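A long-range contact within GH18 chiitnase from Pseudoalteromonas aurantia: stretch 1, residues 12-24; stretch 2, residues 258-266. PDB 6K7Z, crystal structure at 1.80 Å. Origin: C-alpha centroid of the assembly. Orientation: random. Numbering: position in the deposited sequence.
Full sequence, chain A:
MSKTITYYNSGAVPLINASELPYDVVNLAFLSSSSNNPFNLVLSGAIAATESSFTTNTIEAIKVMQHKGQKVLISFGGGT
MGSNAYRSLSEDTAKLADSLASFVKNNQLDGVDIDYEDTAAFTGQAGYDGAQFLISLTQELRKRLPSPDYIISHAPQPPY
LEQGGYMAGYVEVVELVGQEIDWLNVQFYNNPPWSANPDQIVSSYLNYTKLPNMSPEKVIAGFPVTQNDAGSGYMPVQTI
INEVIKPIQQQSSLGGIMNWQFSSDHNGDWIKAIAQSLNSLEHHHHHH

Stretch 1, residues 12-24: AVPLINASELPYD
Stretch 2 258-266: MNWQFSSDH

Residues 12-24 pack against residues 258-266 of the same chain, burying 470 Å² in all. Touching residues are at least 236 positions apart in sequence. Stretch 2 leaves a strand at Trp260, passes a cis peptide bond before Gln261, and makes a 3-10 segment at 262-264. Stretch 1 has helical phi/psi from 15 to 19 and is otherwise loop or turn. Phe262 is the hub of the contact. Its chi1 is 178° (t) and chi2 is 76°. Its CA-to-CB bond points sideways, but the ring end reaches stretch 1.

Ala12 lies at phi/psi -63/-28, with its CB 3.9 Å from Ser263 CB. Val13 is extended at -112/129, and its CA is 4.8 Å from Ser263 CA. Val13 N donates a hydrogen bond to Ser263 OG at 2.9 Å, with an angle of 162° at the hydrogen. Ser263 has phi/psi -75/2 and chi1 -80° (m). Ala12 N is also near Ser263 OG, at 3.3 Å, but the angle is too poor for a hydrogen bond. Val13 points toward stretch 2 with chi1 178° (t), placing CG1 3.6 Å from Phe262 CE2.

Pro14, at -56/139, turns its side chain away. Its backbone O lies at the edge of the Phe262 ring, 3.7 Å from CE2, and accepts a hydrogen bond from Asn17 N at 3.1 Å. The CA-to-CB bonds of Leu15 and Ile16 also point away, though the end of Leu15 comes nearer. Asn17 turns back toward Phe262, with CB 4.0 Å from CZ, near the ring plane. Ala18, at -66/-27, brings its small side chain close: CB is 3.6 Å from Phe262 CE1.

Ser19 (p) turns inward on its own stretch, its OG donating to Ile16 O at 2.7 Å. Leu21, at -116/161, points toward stretch 2 with rotamer m,t. Its CD1 is 4.0 Å from Phe262 CE1.

Tyr23, at -98/143, has chi1 -76° (m) and chi2 -68°. Its CE2 is 3.7 Å from Phe262 CD1. The two ring centroids are 5.9 Å apart and the planes meet at 61°, an oblique pair. The hydroxyl lies beside Phe262 and meets polar partners. Asn259, at -135/152 with chi1 72° (p), donates from ND2 to Tyr23 OH at 2.9 Å, near the tyrosine ring plane. Asp265, chi1 177° (t), is too far for a direct bond: its OD2 is 4.1 Å from Tyr23 OH. A water bridges them, 2.6 Å from Tyr23 OH and donating to Asp265 OD2 at 2.6 Å.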

# COMPACT_ATOMS: atom_id res chain seq x y z
N ALA A 12 -17.68 7.04 1.27
CA ALA A 12 -18.97 7.00 0.58
C ALA A 12 -19.69 5.66 0.76
O ALA A 12 -20.93 5.61 0.69
CB ALA A 12 -18.78 7.29 -0.91
N VAL A 13 -18.95 4.58 0.97
CA VAL A 13 -19.51 3.27 1.28
C VAL A 13 -19.12 2.94 2.72
O VAL A 13 -17.94 3.08 3.07
CB VAL A 13 -18.99 2.18 0.32
CG1 VAL A 13 -19.54 0.81 0.70
CG2 VAL A 13 -19.35 2.53 -1.13
N PRO A 14 -20.06 2.54 3.57
CA PRO A 14 -19.72 2.24 4.97
C PRO A 14 -18.62 1.19 5.07
O PRO A 14 -18.61 0.20 4.35
CB PRO A 14 -21.03 1.72 5.56
CG PRO A 14 -22.10 2.34 4.71
CD PRO A 14 -21.52 2.46 3.33
N LEU A 15 -17.69 1.41 6.01
CA LEU A 15 -16.52 0.53 6.06
C LEU A 15 -16.92 -0.90 6.38
O LEU A 15 -16.30 -1.85 5.88
CB LEU A 15 -15.52 1.03 7.08
CG LEU A 15 -14.25 0.21 7.29
CD1 LEU A 15 -13.41 0.16 6.04
CD2 LEU A 15 -13.46 0.83 8.45
N ILE A 16 -17.94 -1.09 7.20
CA ILE A 16 -18.31 -2.44 7.58
C ILE A 16 -18.74 -3.29 6.38
O ILE A 16 -18.68 -4.52 6.46
CB ILE A 16 -19.42 -2.40 8.66
CG1 ILE A 16 -19.51 -3.74 9.39
CG2 ILE A 16 -20.73 -1.96 8.04
CD1 ILE A 16 -20.03 -3.62 10.78
N ASN A 17 -19.14 -2.66 5.27
CA ASN A 17 -19.48 -3.43 4.07
C ASN A 17 -18.33 -4.33 3.63
O ASN A 17 -18.57 -5.38 3.02
CB ASN A 17 -19.88 -2.51 2.90
CG ASN A 17 -21.30 -1.94 3.06
OD1 ASN A 17 -21.82 -1.84 4.17
ND2 ASN A 17 -21.92 -1.56 1.95
N ALA A 18 -17.09 -3.93 3.91
CA ALA A 18 -15.95 -4.72 3.47
C ALA A 18 -15.90 -6.07 4.16
O ALA A 18 -15.37 -7.03 3.59
CB ALA A 18 -14.64 -3.96 3.71
N SER A 19 -16.46 -6.18 5.38
CA SER A 19 -16.46 -7.44 6.11
C SER A 19 -17.23 -8.54 5.40
O SER A 19 -17.02 -9.72 5.69
CB SER A 19 -17.04 -7.24 7.51
OG SER A 19 -18.44 -7.06 7.43
N GLU A 20 -18.14 -8.20 4.48
CA GLU A 20 -18.92 -9.19 3.76
C GLU A 20 -18.46 -9.37 2.32
O GLU A 20 -19.15 -10.00 1.53
CB GLU A 20 -20.40 -8.83 3.80
CG GLU A 20 -20.91 -8.47 5.20
CD GLU A 20 -20.94 -9.65 6.17
OE1 GLU A 20 -20.59 -10.78 5.78
OE2 GLU A 20 -21.33 -9.42 7.34
N LEU A 21 -17.30 -8.84 1.97
CA LEU A 21 -16.77 -8.90 0.63
C LEU A 21 -15.47 -9.70 0.62
O LEU A 21 -14.86 -9.91 1.67
CB LEU A 21 -16.55 -7.48 0.08
CG LEU A 21 -17.90 -6.84 -0.21
CD1 LEU A 21 -17.72 -5.34 -0.42
CD2 LEU A 21 -18.54 -7.49 -1.43
N PRO A 22 -15.05 -10.18 -0.53
CA PRO A 22 -13.87 -11.07 -0.57
C PRO A 22 -12.55 -10.30 -0.56
O PRO A 22 -11.71 -10.44 -1.48
CB PRO A 22 -14.10 -11.85 -1.86
CG PRO A 22 -14.84 -10.91 -2.74
CD PRO A 22 -15.72 -10.09 -1.84
N TYR A 23 -12.36 -9.47 0.46
CA TYR A 23 -11.08 -8.81 0.72
C TYR A 23 -10.30 -9.58 1.78
O TYR A 23 -10.88 -10.11 2.73
CB TYR A 23 -11.27 -7.37 1.21
CG TYR A 23 -11.63 -6.41 0.10
CD1 TYR A 23 -10.72 -6.10 -0.90
CD2 TYR A 23 -12.89 -5.81 0.07
CE1 TYR A 23 -11.05 -5.23 -1.92
CE2 TYR A 23 -13.23 -4.93 -0.94
CZ TYR A 23 -12.31 -4.64 -1.93
OH TYR A 23 -12.66 -3.77 -2.94
N ASP A 24 -8.99 -9.62 1.61
CA ASP A 24 -8.13 -10.15 2.66
C ASP A 24 -7.55 -9.06 3.54
O ASP A 24 -7.35 -9.30 4.74
CB ASP A 24 -6.99 -10.97 2.04
CG ASP A 24 -7.50 -12.16 1.28
OD1 ASP A 24 -8.26 -12.96 1.86
OD2 ASP A 24 -7.14 -12.28 0.09
N MET A 258 -4.65 -5.25 -5.72
CA MET A 258 -4.98 -4.14 -4.84
C MET A 258 -5.83 -3.14 -5.62
O MET A 258 -5.76 -3.08 -6.85
CB MET A 258 -3.69 -3.46 -4.33
CG MET A 258 -3.92 -2.18 -3.51
SD MET A 258 -3.96 -0.70 -4.55
CE MET A 258 -2.22 -0.38 -4.81
N ASN A 259 -6.68 -2.39 -4.92
CA ASN A 259 -7.39 -1.32 -5.62
C ASN A 259 -7.37 -0.03 -4.82
O ASN A 259 -7.28 -0.02 -3.58
CB ASN A 259 -8.84 -1.70 -5.99
CG ASN A 259 -9.78 -1.75 -4.79
OD1 ASN A 259 -9.99 -0.76 -4.10
ND2 ASN A 259 -10.38 -2.91 -4.58
N TRP A 260 -7.44 1.06 -5.56
CA TRP A 260 -7.77 2.37 -5.03
C TRP A 260 -9.08 2.74 -5.69
O TRP A 260 -9.12 2.85 -6.92
CB TRP A 260 -6.67 3.41 -5.36
CG TRP A 260 -6.98 4.76 -4.79
CD1 TRP A 260 -7.72 5.75 -5.37
CD2 TRP A 260 -6.61 5.24 -3.49
NE1 TRP A 260 -7.81 6.84 -4.52
CE2 TRP A 260 -7.14 6.55 -3.36
CE3 TRP A 260 -5.87 4.71 -2.43
CZ2 TRP A 260 -6.95 7.32 -2.21
CZ3 TRP A 260 -5.68 5.47 -1.30
CH2 TRP A 260 -6.22 6.76 -1.19
N GLN A 261 -10.17 2.88 -4.95
CA GLN A 261 -10.27 2.65 -3.52
C GLN A 261 -11.64 2.05 -3.22
O GLN A 261 -12.53 2.05 -4.09
CB GLN A 261 -10.07 3.96 -2.73
CG GLN A 261 -11.10 5.06 -3.07
CD GLN A 261 -11.02 6.24 -2.11
OE1 GLN A 261 -11.10 6.06 -0.89
NE2 GLN A 261 -10.86 7.44 -2.66
N PHE A 262 -11.82 1.59 -1.98
CA PHE A 262 -13.00 0.81 -1.60
C PHE A 262 -14.31 1.50 -1.96
O PHE A 262 -15.21 0.88 -2.55
CB PHE A 262 -12.94 0.53 -0.09
CG PHE A 262 -14.12 -0.23 0.42
CD1 PHE A 262 -14.24 -1.59 0.18
CD2 PHE A 262 -15.13 0.43 1.10
CE1 PHE A 262 -15.35 -2.29 0.63
CE2 PHE A 262 -16.24 -0.25 1.57
CZ PHE A 262 -16.35 -1.61 1.35
N SER A 263 -14.45 2.77 -1.60
CA SER A 263 -15.77 3.41 -1.73
C SER A 263 -16.13 3.75 -3.17
O SER A 263 -17.21 4.31 -3.41
CB SER A 263 -15.83 4.67 -0.87
OG SER A 263 -16.07 4.32 0.48
N SER A 264 -15.27 3.43 -4.13
CA SER A 264 -15.61 3.61 -5.54
C SER A 264 -16.27 2.39 -6.16
O SER A 264 -16.72 2.46 -7.31
CB SER A 264 -14.35 3.94 -6.34
OG SER A 264 -13.80 5.16 -5.92
N ASP A 265 -16.35 1.27 -5.43
CA ASP A 265 -16.80 -0.01 -5.98
C ASP A 265 -18.24 -0.26 -5.56
O ASP A 265 -18.51 -0.72 -4.45
CB ASP A 265 -15.90 -1.14 -5.52
CG ASP A 265 -16.39 -2.48 -6.00
OD1 ASP A 265 -17.21 -2.51 -6.96
OD2 ASP A 265 -15.95 -3.51 -5.44
N HIS A 266 -19.15 -0.01 -6.45
CA HIS A 266 -20.59 -0.18 -6.25
C HIS A 266 -21.04 -1.61 -5.97
O HIS A 266 -20.86 -2.46 -6.76
CB HIS A 266 -21.31 0.32 -7.50
CG HIS A 266 -22.78 0.49 -7.34
ND1 HIS A 266 -23.68 -0.17 -8.13
CD2 HIS A 266 -23.51 1.24 -6.49
CE1 HIS A 266 -24.90 0.14 -7.75
NE2 HIS A 266 -24.82 1.01 -6.77
O HOH W 1 -15.25 -3.30 -2.98